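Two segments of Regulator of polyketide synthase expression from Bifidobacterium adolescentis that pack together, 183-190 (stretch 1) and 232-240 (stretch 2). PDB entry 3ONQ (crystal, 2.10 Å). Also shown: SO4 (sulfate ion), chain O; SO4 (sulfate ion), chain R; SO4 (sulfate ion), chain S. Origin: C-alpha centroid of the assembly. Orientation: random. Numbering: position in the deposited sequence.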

# COMPACT_ATOMS: atom_id res chain seq x y z
N ARG B 183 -7.30 3.52 -15.70
CA ARG B 183 -7.70 4.78 -15.10
C ARG B 183 -7.74 5.94 -16.07
O ARG B 183 -8.69 6.71 -16.07
CB ARG B 183 -6.77 5.16 -13.94
CG ARG B 183 -6.72 4.15 -12.83
CD ARG B 183 -8.04 4.09 -12.10
NE ARG B 183 -8.00 3.21 -10.93
CZ ARG B 183 -9.05 2.97 -10.16
NH1 ARG B 183 -10.22 3.54 -10.44
NH2 ARG B 183 -8.94 2.15 -9.12
N ASN B 184 -6.69 6.08 -16.88
CA ASN B 184 -6.53 7.29 -17.69
C ASN B 184 -7.13 7.19 -19.08
O ASN B 184 -7.26 8.19 -19.77
CB ASN B 184 -5.07 7.67 -17.83
CG ASN B 184 -4.42 7.99 -16.49
OD1 ASN B 184 -5.10 8.25 -15.50
ND2 ASN B 184 -3.09 7.96 -16.45
N VAL B 185 -7.47 5.98 -19.51
CA VAL B 185 -8.06 5.84 -20.84
C VAL B 185 -9.47 5.26 -20.74
O VAL B 185 -10.45 5.96 -21.02
CB VAL B 185 -7.15 5.00 -21.78
CG1 VAL B 185 -7.71 4.99 -23.19
CG2 VAL B 185 -5.74 5.57 -21.78
N TYR B 186 -9.57 4.00 -20.30
CA TYR B 186 -10.87 3.32 -20.21
C TYR B 186 -11.87 4.06 -19.33
O TYR B 186 -12.98 4.34 -19.76
CB TYR B 186 -10.68 1.89 -19.72
CG TYR B 186 -11.95 1.18 -19.31
CD1 TYR B 186 -12.75 0.52 -20.25
CD2 TYR B 186 -12.34 1.13 -17.98
CE1 TYR B 186 -13.91 -0.16 -19.86
CE2 TYR B 186 -13.48 0.46 -17.59
CZ TYR B 186 -14.27 -0.18 -18.52
OH TYR B 186 -15.40 -0.84 -18.09
N GLN B 187 -11.48 4.36 -18.10
CA GLN B 187 -12.40 5.02 -17.17
C GLN B 187 -12.72 6.46 -17.60
O GLN B 187 -13.82 6.94 -17.36
CB GLN B 187 -11.88 4.97 -15.73
CG GLN B 187 -12.16 3.63 -15.06
CD GLN B 187 -11.95 3.69 -13.55
OE1 GLN B 187 -11.11 4.44 -13.05
NE2 GLN B 187 -12.72 2.89 -12.81
N VAL B 188 -11.77 7.13 -18.23
CA VAL B 188 -12.02 8.49 -18.71
C VAL B 188 -13.04 8.45 -19.85
O VAL B 188 -13.94 9.27 -19.91
CB VAL B 188 -10.72 9.18 -19.16
CG1 VAL B 188 -11.03 10.46 -19.91
CG2 VAL B 188 -9.84 9.47 -17.94
N LEU B 189 -12.90 7.47 -20.74
CA LEU B 189 -13.84 7.29 -21.84
C LEU B 189 -15.26 7.09 -21.31
O LEU B 189 -16.21 7.64 -21.85
CB LEU B 189 -13.46 6.07 -22.70
CG LEU B 189 -12.67 6.23 -23.98
CD1 LEU B 189 -12.68 4.92 -24.75
CD2 LEU B 189 -13.27 7.33 -24.83
N ARG B 190 -15.38 6.27 -20.27
CA ARG B 190 -16.69 5.98 -19.68
C ARG B 190 -17.30 7.22 -19.05
O ARG B 190 -18.50 7.46 -19.19
CB ARG B 190 -16.56 4.90 -18.62
CG ARG B 190 -15.82 3.68 -19.08
CD ARG B 190 -16.77 2.68 -19.64
NE ARG B 190 -17.46 1.98 -18.57
CZ ARG B 190 -18.26 0.94 -18.78
NH1 ARG B 190 -18.87 0.36 -17.75
NH2 ARG B 190 -18.46 0.49 -20.01
N ARG B 232 -13.90 14.23 -29.47
CA ARG B 232 -14.05 14.47 -28.04
C ARG B 232 -13.26 13.45 -27.23
O ARG B 232 -12.57 13.80 -26.27
CB ARG B 232 -15.53 14.44 -27.64
CG ARG B 232 -15.78 14.71 -26.17
CD ARG B 232 -17.13 14.16 -25.71
NE ARG B 232 -18.26 14.84 -26.34
CZ ARG B 232 -19.31 14.21 -26.87
NH1 ARG B 232 -19.39 12.89 -26.86
NH2 ARG B 232 -20.29 14.92 -27.42
N ALA B 233 -13.36 12.18 -27.61
CA ALA B 233 -12.61 11.13 -26.91
C ALA B 233 -11.10 11.35 -27.03
O ALA B 233 -10.35 11.01 -26.11
CB ALA B 233 -13.00 9.76 -27.42
N ALA B 234 -10.66 11.89 -28.16
CA ALA B 234 -9.26 12.27 -28.33
C ALA B 234 -8.88 13.36 -27.34
O ALA B 234 -7.80 13.33 -26.74
CB ALA B 234 -8.99 12.74 -29.77
N GLU B 235 -9.77 14.33 -27.15
CA GLU B 235 -9.47 15.43 -26.25
C GLU B 235 -9.37 14.96 -24.81
O GLU B 235 -8.49 15.40 -24.07
CB GLU B 235 -10.50 16.56 -26.38
CG GLU B 235 -10.49 17.18 -27.78
CD GLU B 235 -11.64 18.14 -28.03
OE1 GLU B 235 -12.55 18.24 -27.17
OE2 GLU B 235 -11.64 18.78 -29.11
N THR B 236 -10.26 14.06 -24.40
CA THR B 236 -10.29 13.64 -23.01
C THR B 236 -9.24 12.59 -22.64
O THR B 236 -8.83 12.51 -21.49
CB THR B 236 -11.67 13.12 -22.59
OG1 THR B 236 -11.97 11.94 -23.33
CG2 THR B 236 -12.76 14.17 -22.83
N THR B 237 -8.83 11.78 -23.61
CA THR B 237 -7.90 10.69 -23.31
C THR B 237 -6.52 10.90 -23.92
O THR B 237 -5.54 10.29 -23.50
CB THR B 237 -8.45 9.31 -23.79
OG1 THR B 237 -8.49 9.29 -25.22
CG2 THR B 237 -9.83 9.06 -23.25
N GLY B 238 -6.43 11.76 -24.93
CA GLY B 238 -5.19 11.96 -25.65
C GLY B 238 -5.02 10.96 -26.79
O GLY B 238 -4.03 10.99 -27.51
N TRP B 239 -5.98 10.05 -26.94
CA TRP B 239 -5.88 9.02 -27.97
C TRP B 239 -6.96 9.19 -29.03
O TRP B 239 -8.15 9.25 -28.72
CB TRP B 239 -5.93 7.62 -27.34
CG TRP B 239 -4.85 7.42 -26.30
CD1 TRP B 239 -5.00 7.44 -24.95
CD2 TRP B 239 -3.46 7.19 -26.55
NE1 TRP B 239 -3.79 7.22 -24.33
CE2 TRP B 239 -2.83 7.05 -25.29
CE3 TRP B 239 -2.70 7.06 -27.71
CZ2 TRP B 239 -1.46 6.82 -25.17
CZ3 TRP B 239 -1.33 6.82 -27.58
CH2 TRP B 239 -0.73 6.70 -26.32
N ASP B 240 -6.52 9.30 -30.28
CA ASP B 240 -7.37 9.55 -31.45
C ASP B 240 -7.69 8.24 -32.15
O ASP B 240 -6.83 7.65 -32.79
CB ASP B 240 -6.62 10.47 -32.41
CG ASP B 240 -7.44 10.83 -33.65
OD1 ASP B 240 -8.51 10.23 -33.87
OD2 ASP B 240 -7.00 11.72 -34.41
S SO4 O . -0.74 9.18 -13.40
O1 SO4 O . -0.36 9.90 -14.61
O2 SO4 O . -1.38 10.10 -12.46
O3 SO4 O . -1.69 8.11 -13.72
O4 SO4 O . 0.45 8.61 -12.79
S SO4 R . -19.06 -2.69 -22.22
O1 SO4 R . -19.09 -2.59 -23.68
O2 SO4 R . -20.05 -1.79 -21.62
O3 SO4 R . -19.35 -4.07 -21.83
O4 SO4 R . -17.73 -2.33 -21.75
S SO4 S . -23.77 13.71 -28.91
O1 SO4 S . -24.12 15.01 -29.47
O2 SO4 S . -23.63 13.81 -27.46
O3 SO4 S . -24.84 12.76 -29.23
O4 SO4 S . -22.51 13.26 -29.49
O HOH W 1 -4.43 9.34 -21.21

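Stretch 1 is helical throughout, from Arg183 to Arg190, with a wider pi-type turn at 183-186. Stretch 2 is helical from Arg232 to Thr237 and then continues as loop or turn. Both helices begin earlier in the chain. Their axes approach to 9.5 Å, and their N-to-C directions differ by 134°, so they run in roughly opposing directions but splay well away from antiparallel. The backbones come nearest at Val185 and Thr237, whose CA atoms lie 5.4 Å apart. One turn along, the CA atoms of Leu189 and Ala233 are 6.5 Å apart.

Gly238 is the first residue after the helix to leave helical phi/psi, with positive phi. A CB here would be jammed against the carbonyl O of Thr237, so the backbone itself calls for glycine. The turn leads to Trp239, whose CA-to-CB bond points toward stretch 1.

No direct hydrogen bond links the stretches. The contact is mainly van der Waals and buries 287 Å², both sides summed. Thr237 has the largest area covered by the other stretch, 62 Å². Thr237 CG2, a methyl, is 3.8 Å from Val188 CG1, 4.1 Å from Leu189 CG and 3.9 Å from Val185 O. The Thr237 hydroxyl is used within its own stretch. Thr237 OG1 donates to Ala233 O at 2.7 Å and accepts from Trp239 N at 3.1 Å. The same side chain thus offers a methyl to the neighbouring helix and ties the helix to the residue beyond Gly238.

Leu189 and Ala233 form an apolar pair, with Leu189 CD2 3.6 Å from Ala233 CB. The leucine side chain starts sideways, but its end comes nearer to stretch 2. The CA-to-CB bond of Val188 points toward stretch 2, and Val188 CG1 lies 3.4 Å from Thr236 O and 3.8 Å from Thr236 CB. Thr236 OG1 makes a weak bond to Ala233 O at 3.3 Å. Val185 meets the indole obliquely: Val185 CG2 lies 3.8 Å from Trp239 CD1 and 3.6 Å from Trp239 NE1.

One water connects the backbones. It donates to Thr237 O at 2.7 Å and, weakly, to Asn184 O at 3.4 Å. These carbonyls lie near the C-terminal end of one helix and in the wide turn of the other.

Away from the contact, Arg183 NH1 donates to Gln187 OE1 at 2.9 Å, one turn along the helix. Asn184 ND2 binds O3 of the chain O sulfate at 3.1 Å, and Arg190 NH2 binds O2 of the chain R sulfate at 3.2 Å. Both ions probably come from the crystallisation liquor.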